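Local coordinates for capsid protein (Macrobrachium rosenbergii nodavirus, PDB 5YKU), which probably forms the shell of a shrimp nodavirus particle, with this protrusion domain building the dimeric surface spikes, at residues A[9-14]-A[118-123]; A[42-47]-A[84-89]. All coordinates share one frame; numbering follows the deposited sequence.

Interaction 1: A[9-14]-A[118-123]; sequences LTYNAD and IRAIVG
Asn12 and Arg119 face each other as a hydrogen-bonded antiparallel pair: Asn12 N gives to Arg119 O at 2.9 Å, in the plane of that carbonyl, and Arg119 N returns a bond to Asn12 O. Two residues along, Thr10 and Ile121 repeat the pairing less evenly. Ile121 N reaches Thr10 O at 2.8 Å, whereas Thr10 N to Ile121 O is a weak bond of 3.4 Å. A water bridges the same pair, accepting from Thr10 OG1 at 2.7 Å and donating to Ile121 O. That hydroxyl is placed by chi1 of 63°, which sets OG1 between the backbone N and the carbonyl carbon; OG1 also comes near Ile121 CB.

On the face carrying Thr10, Asn12, Arg119 and Ile121, the Ile121 side chain does double duty: CD1 touches Asn12 CB at 3.8 Å, and CG1 lies over the centre of the Arg119 guanidinium. The extended Arg119 chain is held at its far end by Asn125 O, which takes NH1. On the face of Tyr11 and Ala120, Tyr11 CD1 meets Ile118 CG2 at 4.0 Å, the ring lying obliquely to it. Just before strand 10-18 begins, Leu9 CD1 touches both Ala120 CB and Val122 CB, 3.8 Å from the latter.

At the far end Asn12 OD1 accepts from Asp14 N at 3.0 Å, an Asx turn, while Ala13 O is taken by Arg116 NH1. Strand 10-18 is an outermost strand of the antiparallel sheet within the chain, so this pairing joins the N-terminal part of the domain to its last strand at the surface. The chemistry is that of a sheet margin: backbone bonds carry the register, side-chain contacts are few and mostly single-atom, and water supplements the bonding where the strands end.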
ATOM      1  N   LEU A   9     -16.489 -17.787  -5.020  1.00 14.50           N
ATOM      2  CA  LEU A   9     -15.516 -16.797  -4.435  1.00 12.84           C
ATOM      3  C   LEU A   9     -14.091 -17.314  -4.670  1.00 13.45           C
ATOM      4  O   LEU A   9     -13.741 -18.420  -4.446  1.00 13.60           O
ATOM      5  CB  LEU A   9     -15.772 -16.695  -2.926  1.00 12.07           C
ATOM      6  CG  LEU A   9     -14.664 -15.989  -2.118  1.00 12.33           C
ATOM      7  CD1 LEU A   9     -14.596 -14.551  -2.376  1.00 12.34           C
ATOM      8  CD2 LEU A   9     -14.964 -16.256  -0.627  1.00 13.15           C
ATOM      9  N   THR A  10     -13.271 -16.371  -5.120  1.00 11.35           N
ATOM     10  CA  THR A  10     -11.808 -16.512  -5.182  1.00 11.71           C
ATOM     11  C   THR A  10     -11.201 -15.181  -4.806  1.00 11.01           C
ATOM     12  O   THR A  10     -11.900 -14.176  -4.709  1.00 11.05           O
ATOM     13  CB  THR A  10     -11.313 -16.919  -6.591  1.00 12.02           C
ATOM     14  OG1 THR A  10     -11.632 -15.887  -7.511  1.00 13.44           O
ATOM     15  CG2 THR A  10     -11.948 -18.255  -7.067  1.00 14.77           C
ATOM     16  N   TYR A  11      -9.911 -15.168  -4.656  1.00 10.31           N
ATOM     17  CA  TYR A  11      -9.151 -13.916  -4.473  1.00 10.66           C
ATOM     18  C   TYR A  11      -8.194 -13.723  -5.575  1.00 10.88           C
ATOM     19  O   TYR A  11      -7.605 -14.669  -6.091  1.00 12.02           O
ATOM     20  CB  TYR A  11      -8.351 -14.040  -3.141  1.00 11.52           C
ATOM     21  CG  TYR A  11      -9.153 -14.285  -1.887  1.00  9.48           C
ATOM     22  CD1 TYR A  11      -9.642 -13.242  -1.078  1.00  9.25           C
ATOM     23  CD2 TYR A  11      -9.444 -15.570  -1.486  1.00  9.96           C
ATOM     24  CE1 TYR A  11     -10.342 -13.518   0.112  1.00  9.69           C
ATOM     25  CE2 TYR A  11     -10.140 -15.850  -0.337  1.00 10.02           C
ATOM     26  CZ  TYR A  11     -10.540 -14.845   0.444  1.00  9.66           C
ATOM     27  OH  TYR A  11     -11.220 -15.112   1.616  1.00 10.54           O
ATOM     28  N   ASN A  12      -7.881 -12.478  -5.856  1.00 10.59           N
ATOM     29  CA  ASN A  12      -6.765 -12.096  -6.661  1.00 10.43           C
ATOM     30  C   ASN A  12      -5.827 -11.332  -5.706  1.00 10.44           C
ATOM     31  O   ASN A  12      -6.225 -10.248  -5.227  1.00 10.56           O
ATOM     32  CB  ASN A  12      -7.210 -11.277  -7.880  1.00 11.32           C
ATOM     33  CG  ASN A  12      -6.040 -10.903  -8.747  1.00 13.10           C
ATOM     34  OD1 ASN A  12      -4.999 -10.442  -8.312  1.00 13.29           O
ATOM     35  ND2 ASN A  12      -6.202 -11.113 -10.017  1.00 17.79           N
ATOM     36  N   ALA A  13      -4.662 -11.853  -5.505  1.00  9.70           N
ATOM     37  CA  ALA A  13      -3.630 -11.239  -4.678  1.00 10.01           C
ATOM     38  C   ALA A  13      -2.380 -10.937  -5.456  1.00 10.80           C
ATOM     39  O   ALA A  13      -1.266 -10.778  -4.919  1.00 11.70           O
ATOM     40  CB  ALA A  13      -3.326 -12.125  -3.545  1.00 10.16           C
ATOM     41  N   ASP A  14      -2.491 -10.799  -6.800  1.00 10.99           N
ATOM     42  CA  ASP A  14      -1.338 -10.595  -7.680  1.00 12.00           C
ATOM     43  C   ASP A  14      -1.090  -9.164  -8.015  1.00 11.36           C
ATOM     44  O   ASP A  14      -0.041  -8.932  -8.680  1.00 15.90           O
ATOM     45  CB  ASP A  14      -1.395 -11.513  -8.932  1.00 12.95           C
ATOM     46  CG  ASP A  14      -1.219 -12.910  -8.573  1.00 15.60           C
ATOM     47  OD1 ASP A  14      -0.428 -13.201  -7.662  1.00 16.21           O
ATOM     48  OD2 ASP A  14      -1.958 -13.725  -9.184  1.00 17.75           O
ATOM     49  N   ILE A 118      -5.170  -7.189  -2.366  1.00  9.02           N
ATOM     50  CA  ILE A 118      -5.994  -8.385  -2.319  1.00  9.10           C
ATOM     51  C   ILE A 118      -7.414  -8.011  -2.651  1.00  8.63           C
ATOM     52  O   ILE A 118      -8.032  -7.100  -1.992  1.00  8.97           O
ATOM     53  CB  ILE A 118      -5.954  -9.096  -1.005  1.00 10.86           C
ATOM     54  CG1 ILE A 118      -4.500  -9.518  -0.755  1.00 13.99           C
ATOM     55  CG2 ILE A 118      -6.865 -10.301  -0.969  1.00 12.03           C
ATOM     56  CD1 ILE A 118      -4.263  -9.894   0.659  1.00 22.52           C
ATOM     57  N   ARG A 119      -8.041  -8.688  -3.638  1.00  9.19           N
ATOM     58  CA  ARG A 119      -9.396  -8.452  -4.062  1.00  9.84           C
ATOM     59  C   ARG A 119     -10.201  -9.723  -4.015  1.00  9.61           C
ATOM     60  O   ARG A 119      -9.800 -10.724  -4.635  1.00 10.24           O
ATOM     61  CB  ARG A 119      -9.382  -7.975  -5.544  1.00 10.07           C
ATOM     62  CG  ARG A 119     -10.751  -7.746  -6.121  1.00 11.62           C
ATOM     63  CD  ARG A 119     -10.647  -7.493  -7.622  1.00 13.27           C
ATOM     64  NE  ARG A 119     -11.918  -7.608  -8.313  1.00 13.75           N
ATOM     65  CZ  ARG A 119     -12.073  -7.920  -9.592  1.00 14.19           C
ATOM     66  NH1 ARG A 119     -13.299  -8.036 -10.011  1.00 15.84           N
ATOM     67  NH2 ARG A 119     -10.971  -8.168 -10.314  1.00 15.67           N
ATOM     68  N   ALA A 120     -11.282  -9.774  -3.265  1.00  9.39           N
ATOM     69  CA  ALA A 120     -12.273 -10.892  -3.344  1.00 10.98           C
ATOM     70  C   ALA A 120     -13.083 -10.712  -4.651  1.00 10.77           C
ATOM     71  O   ALA A 120     -13.712  -9.676  -4.855  1.00 12.46           O
ATOM     72  CB  ALA A 120     -13.206 -10.842  -2.146  1.00 10.63           C
ATOM     73  N   ILE A 121     -12.999 -11.725  -5.495  1.00 10.60           N
ATOM     74  CA  ILE A 121     -13.749 -11.759  -6.750  1.00 12.27           C
ATOM     75  C   ILE A 121     -15.090 -12.482  -6.487  1.00 10.36           C
ATOM     76  O   ILE A 121     -15.069 -13.717  -6.393  1.00 11.66           O
ATOM     77  CB  ILE A 121     -12.922 -12.364  -7.854  1.00 12.80           C
ATOM     78  CG1 ILE A 121     -11.675 -11.464  -8.060  1.00 15.09           C
ATOM     79  CG2 ILE A 121     -13.779 -12.355  -9.150  1.00 15.83           C
ATOM     80  CD1 ILE A 121     -10.720 -11.969  -9.104  1.00 18.03           C
ATOM     81  N   VAL A 122     -16.094 -11.721  -6.248  1.00 10.73           N
ATOM     82  CA  VAL A 122     -17.410 -12.257  -5.827  1.00 12.68           C
ATOM     83  C   VAL A 122     -18.406 -11.185  -6.049  1.00 12.82           C
ATOM     84  O   VAL A 122     -18.082  -9.987  -6.001  1.00 13.17           O
ATOM     85  CB  VAL A 122     -17.325 -12.700  -4.354  1.00 12.33           C
ATOM     86  CG1 VAL A 122     -17.148 -11.498  -3.414  1.00 14.16           C
ATOM     87  CG2 VAL A 122     -18.593 -13.527  -3.986  1.00 13.91           C
ATOM     88  N   GLY A 123     -19.631 -11.550  -6.428  1.00 13.85           N
ATOM     89  CA  GLY A 123     -20.587 -10.539  -6.811  1.00 14.67           C
ATOM     90  C   GLY A 123     -20.098  -9.660  -7.954  1.00 13.42           C
ATOM     91  O   GLY A 123     -19.561 -10.140  -8.913  1.00 14.34           O
TER
HETATM   92  O   HOH W   1     -14.291 -15.761  -8.114  1.00 16.05           O

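Interaction 2: A[42-47]-A[84-89]; sequences FIIVPY and GYISFQ
Phe88 reaches over to Phe42 on the neighbouring strand, its hydrogen-bonded antiparallel partner. From CB, chi1 of 72° puts CG between the backbone N and the carbonyl carbon, and the ring then swings toward strand 41-47. CD1 lies 4.0 Å from Ile44 CG2; CE1 touches that methyl and also Phe42 CB, each at 3.7 Å. CZ, at the tip, comes within 3.6 Å of Phe42 CB, which sits over the ring face in a CH-pi contact, and CE2 meets Phe42 CD2. The two rings are nearly parallel, at 20°, but slid so far apart that they barely overlap.

Ile44 CG2 also packs on Ile86 CB, 3.6 Å away, their side chains pointing the same way. Phe98 of strand 96-104 meets Phe88 edge-to-face and touches Ile44 and Ile86 as well. On the other face Ile43 CD1 rests on Ser87 CB at 3.7 Å. Backbone bonds pair Phe42 with Phe88 and Ile44 with Ile86, Phe42 N lying nearly along the axis of the Phe88 carbonyl. This central pairing is thus two-sided: buried aromatic and branched aliphatic groups form core on one face, while Ile43 and Ser87 on the other are partly exposed.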
ATOM      1  N   PHE A  42     -11.238  -3.688  -1.159  1.00  8.65           N
ATOM      2  CA  PHE A  42      -9.900  -4.279  -1.184  1.00  8.17           C
ATOM      3  C   PHE A  42      -9.310  -4.301   0.177  1.00  8.36           C
ATOM      4  O   PHE A  42      -9.683  -3.519   1.120  1.00  9.09           O
ATOM      5  CB  PHE A  42      -8.992  -3.437  -2.049  1.00  9.45           C
ATOM      6  CG  PHE A  42      -9.436  -3.346  -3.474  1.00  9.31           C
ATOM      7  CD1 PHE A  42      -9.028  -4.343  -4.376  1.00 10.23           C
ATOM      8  CD2 PHE A  42     -10.233  -2.304  -3.950  1.00 10.06           C
ATOM      9  CE1 PHE A  42      -9.399  -4.259  -5.739  1.00 10.75           C
ATOM     10  CE2 PHE A  42     -10.626  -2.236  -5.260  1.00 10.49           C
ATOM     11  CZ  PHE A  42     -10.213  -3.212  -6.198  1.00 10.97           C
ATOM     12  N   ILE A  43      -8.266  -5.131   0.323  1.00  9.03           N
ATOM     13  CA  ILE A  43      -7.252  -5.013   1.405  1.00  9.93           C
ATOM     14  C   ILE A  43      -5.923  -4.782   0.750  1.00  8.80           C
ATOM     15  O   ILE A  43      -5.591  -5.485  -0.220  1.00 10.21           O
ATOM     16  CB  ILE A  43      -7.238  -6.337   2.215  1.00 10.97           C
ATOM     17  CG1 ILE A  43      -8.445  -6.579   3.019  1.00 11.71           C
ATOM     18  CG2 ILE A  43      -6.036  -6.328   3.200  1.00 13.06           C
ATOM     19  CD1 ILE A  43      -8.679  -5.623   4.179  1.00 12.76           C
ATOM     20  N   ILE A  44      -5.136  -3.859   1.222  1.00  7.97           N
ATOM     21  CA  ILE A  44      -3.717  -3.690   0.791  1.00  7.96           C
ATOM     22  C   ILE A  44      -2.830  -4.028   1.985  1.00  8.29           C
ATOM     23  O   ILE A  44      -3.096  -3.569   3.135  1.00  8.28           O
ATOM     24  CB  ILE A  44      -3.511  -2.263   0.238  1.00  7.97           C
ATOM     25  CG1 ILE A  44      -2.095  -2.060  -0.281  1.00  8.10           C
ATOM     26  CG2 ILE A  44      -3.903  -1.161   1.232  1.00  8.35           C
ATOM     27  CD1 ILE A  44      -1.932  -0.801  -1.039  1.00  9.14           C
ATOM     28  N   VAL A  45      -1.832  -4.798   1.690  1.00  7.86           N
ATOM     29  CA  VAL A  45      -0.844  -5.225   2.685  1.00  8.36           C
ATOM     30  C   VAL A  45       0.554  -4.938   2.219  1.00  7.80           C
ATOM     31  O   VAL A  45       0.796  -4.855   1.003  1.00  9.12           O
ATOM     32  CB  VAL A  45      -0.916  -6.752   2.992  1.00  8.35           C
ATOM     33  CG1 VAL A  45      -2.264  -7.067   3.558  1.00  9.66           C
ATOM     34  CG2 VAL A  45      -0.633  -7.609   1.771  1.00  9.33           C
ATOM     35  N   PRO A  46       1.482  -4.683   3.092  1.00  7.98           N
ATOM     36  CA  PRO A  46       2.884  -4.569   2.732  1.00  7.79           C
ATOM     37  C   PRO A  46       3.476  -5.877   2.400  1.00  7.25           C
ATOM     38  O   PRO A  46       3.054  -6.904   2.940  1.00  8.55           O
ATOM     39  CB  PRO A  46       3.514  -3.946   3.960  1.00  7.82           C
ATOM     40  CG  PRO A  46       2.667  -4.508   5.117  1.00  7.80           C
ATOM     41  CD  PRO A  46       1.286  -4.619   4.547  1.00  8.15           C
ATOM     42  N   TYR A  47       4.462  -5.890   1.558  1.00  7.73           N
ATOM     43  CA  TYR A  47       5.375  -7.058   1.404  1.00  7.37           C
ATOM     44  C   TYR A  47       6.757  -6.511   1.276  1.00  7.86           C
ATOM     45  O   TYR A  47       6.953  -5.288   1.137  1.00  8.06           O
ATOM     46  CB  TYR A  47       4.980  -8.004   0.250  1.00  8.33           C
ATOM     47  CG  TYR A  47       5.356  -7.557  -1.143  1.00  9.04           C
ATOM     48  CD1 TYR A  47       6.573  -8.001  -1.694  1.00 10.08           C
ATOM     49  CD2 TYR A  47       4.569  -6.771  -1.944  1.00  8.21           C
ATOM     50  CE1 TYR A  47       6.959  -7.646  -2.977  1.00 10.53           C
ATOM     51  CE2 TYR A  47       4.926  -6.392  -3.197  1.00  9.42           C
ATOM     52  CZ  TYR A  47       6.142  -6.828  -3.675  1.00 10.92           C
ATOM     53  OH  TYR A  47       6.503  -6.422  -4.983  1.00 13.12           O
ATOM     54  N   GLY A  84       0.959  -4.155   9.277  1.00  8.77           N
ATOM     55  CA  GLY A  84      -0.307  -3.456   9.141  1.00  8.25           C
ATOM     56  C   GLY A  84      -1.033  -3.830   7.860  1.00  8.40           C
ATOM     57  O   GLY A  84      -0.610  -4.714   7.048  1.00  8.54           O
ATOM     58  N   TYR A  85      -2.181  -3.168   7.629  1.00  8.58           N
ATOM     59  CA  TYR A  85      -2.918  -3.341   6.389  1.00  9.19           C
ATOM     60  C   TYR A  85      -3.923  -2.207   6.379  1.00  9.24           C
ATOM     61  O   TYR A  85      -4.185  -1.569   7.387  1.00  8.71           O
ATOM     62  CB  TYR A  85      -3.643  -4.677   6.304  1.00  9.07           C
ATOM     63  CG  TYR A  85      -4.750  -4.825   7.321  1.00  9.45           C
ATOM     64  CD1 TYR A  85      -4.500  -5.405   8.580  1.00 10.12           C
ATOM     65  CD2 TYR A  85      -6.011  -4.476   7.060  1.00 10.15           C
ATOM     66  CE1 TYR A  85      -5.474  -5.544   9.526  1.00 10.08           C
ATOM     67  CE2 TYR A  85      -7.036  -4.589   8.023  1.00 10.57           C
ATOM     68  CZ  TYR A  85      -6.723  -5.086   9.238  1.00 10.45           C
ATOM     69  OH  TYR A  85      -7.757  -5.232  10.142  1.00 13.54           O
ATOM     70  N   ILE A  86      -4.459  -1.946   5.180  1.00  8.68           N
ATOM     71  CA  ILE A  86      -5.585  -0.958   5.065  1.00  8.28           C
ATOM     72  C   ILE A  86      -6.744  -1.633   4.364  1.00  9.29           C
ATOM     73  O   ILE A  86      -6.529  -2.277   3.309  1.00  8.99           O
ATOM     74  CB  ILE A  86      -5.120   0.280   4.327  1.00  8.60           C
ATOM     75  CG1 ILE A  86      -3.988   0.996   5.116  1.00 10.08           C
ATOM     76  CG2 ILE A  86      -6.262   1.226   4.062  1.00 11.18           C
ATOM     77  CD1 ILE A  86      -3.198   1.997   4.335  1.00 10.19           C
ATOM     78  N   SER A  87      -7.958  -1.476   4.845  1.00  8.81           N
ATOM     79  CA  SER A  87      -9.166  -1.789   4.151  1.00  9.29           C
ATOM     80  C   SER A  87      -9.690  -0.556   3.531  1.00  9.74           C
ATOM     81  O   SER A  87      -9.773   0.474   4.188  1.00 10.46           O
ATOM     82  CB  SER A  87     -10.148  -2.350   5.128  1.00 12.47           C
ATOM     83  OG  SER A  87     -10.493  -1.392   6.055  1.00 18.48           O
ATOM     84  N   PHE A  88     -10.016  -0.627   2.250  1.00  9.28           N
ATOM     85  CA  PHE A  88     -10.497   0.534   1.536  1.00  9.06           C
ATOM     86  C   PHE A  88     -11.358   0.129   0.369  1.00  8.52           C
ATOM     87  O   PHE A  88     -11.285  -0.980  -0.144  1.00 10.26           O
ATOM     88  CB  PHE A  88      -9.338   1.432   1.057  1.00 10.20           C
ATOM     89  CG  PHE A  88      -8.555   0.849  -0.070  1.00  9.93           C
ATOM     90  CD1 PHE A  88      -7.571  -0.085   0.150  1.00 10.84           C
ATOM     91  CD2 PHE A  88      -8.830   1.226  -1.348  1.00  9.68           C
ATOM     92  CE1 PHE A  88      -6.873  -0.660  -0.949  1.00 10.19           C
ATOM     93  CE2 PHE A  88      -8.142   0.635  -2.425  1.00  9.53           C
ATOM     94  CZ  PHE A  88      -7.176  -0.308  -2.214  1.00 10.52           C
ATOM     95  N   GLN A  89     -12.115   1.087  -0.135  1.00  9.41           N
ATOM     96  CA  GLN A  89     -12.934   0.941  -1.311  1.00 10.25           C
ATOM     97  C   GLN A  89     -12.376   1.892  -2.355  1.00 10.17           C
ATOM     98  O   GLN A  89     -12.094   3.058  -2.057  1.00 12.25           O
ATOM     99  CB  GLN A  89     -14.383   1.292  -0.999  1.00 12.35           C
ATOM    100  CG  GLN A  89     -15.385   1.106  -2.125  1.00 15.34           C
ATOM    101  CD  GLN A  89     -16.777   1.312  -1.560  1.00 21.60           C
ATOM    102  OE1 GLN A  89     -17.048   0.995  -0.415  1.00 25.53           O
ATOM    103  NE2 GLN A  89     -17.502   2.078  -2.255  1.00 24.51           N
TER

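Interactions 1 and 2 are two pairings in one antiparallel sheet, their centres 13 Å apart. Strand 114-121 stands between strands 10-18 and 41-47, so Ile118 probably bonds through N to Ile43 O, at 2.8 Å, while the next residue serves interaction 1. Packing crosses the same seam: Arg119 CB lies 3.7 Å from Phe42 CE1, so the start of the arginine side chain packs on the Phe42 ring. Along the chain, 42-47 with 84-89 is nested inside the loop closed by 9-14 with 118-123. Burial falls from the former to the latter, at the surface. A bound zinc ion lies about 11 Å from the Ser87 side chain, too far for Ser87 to coordinate it.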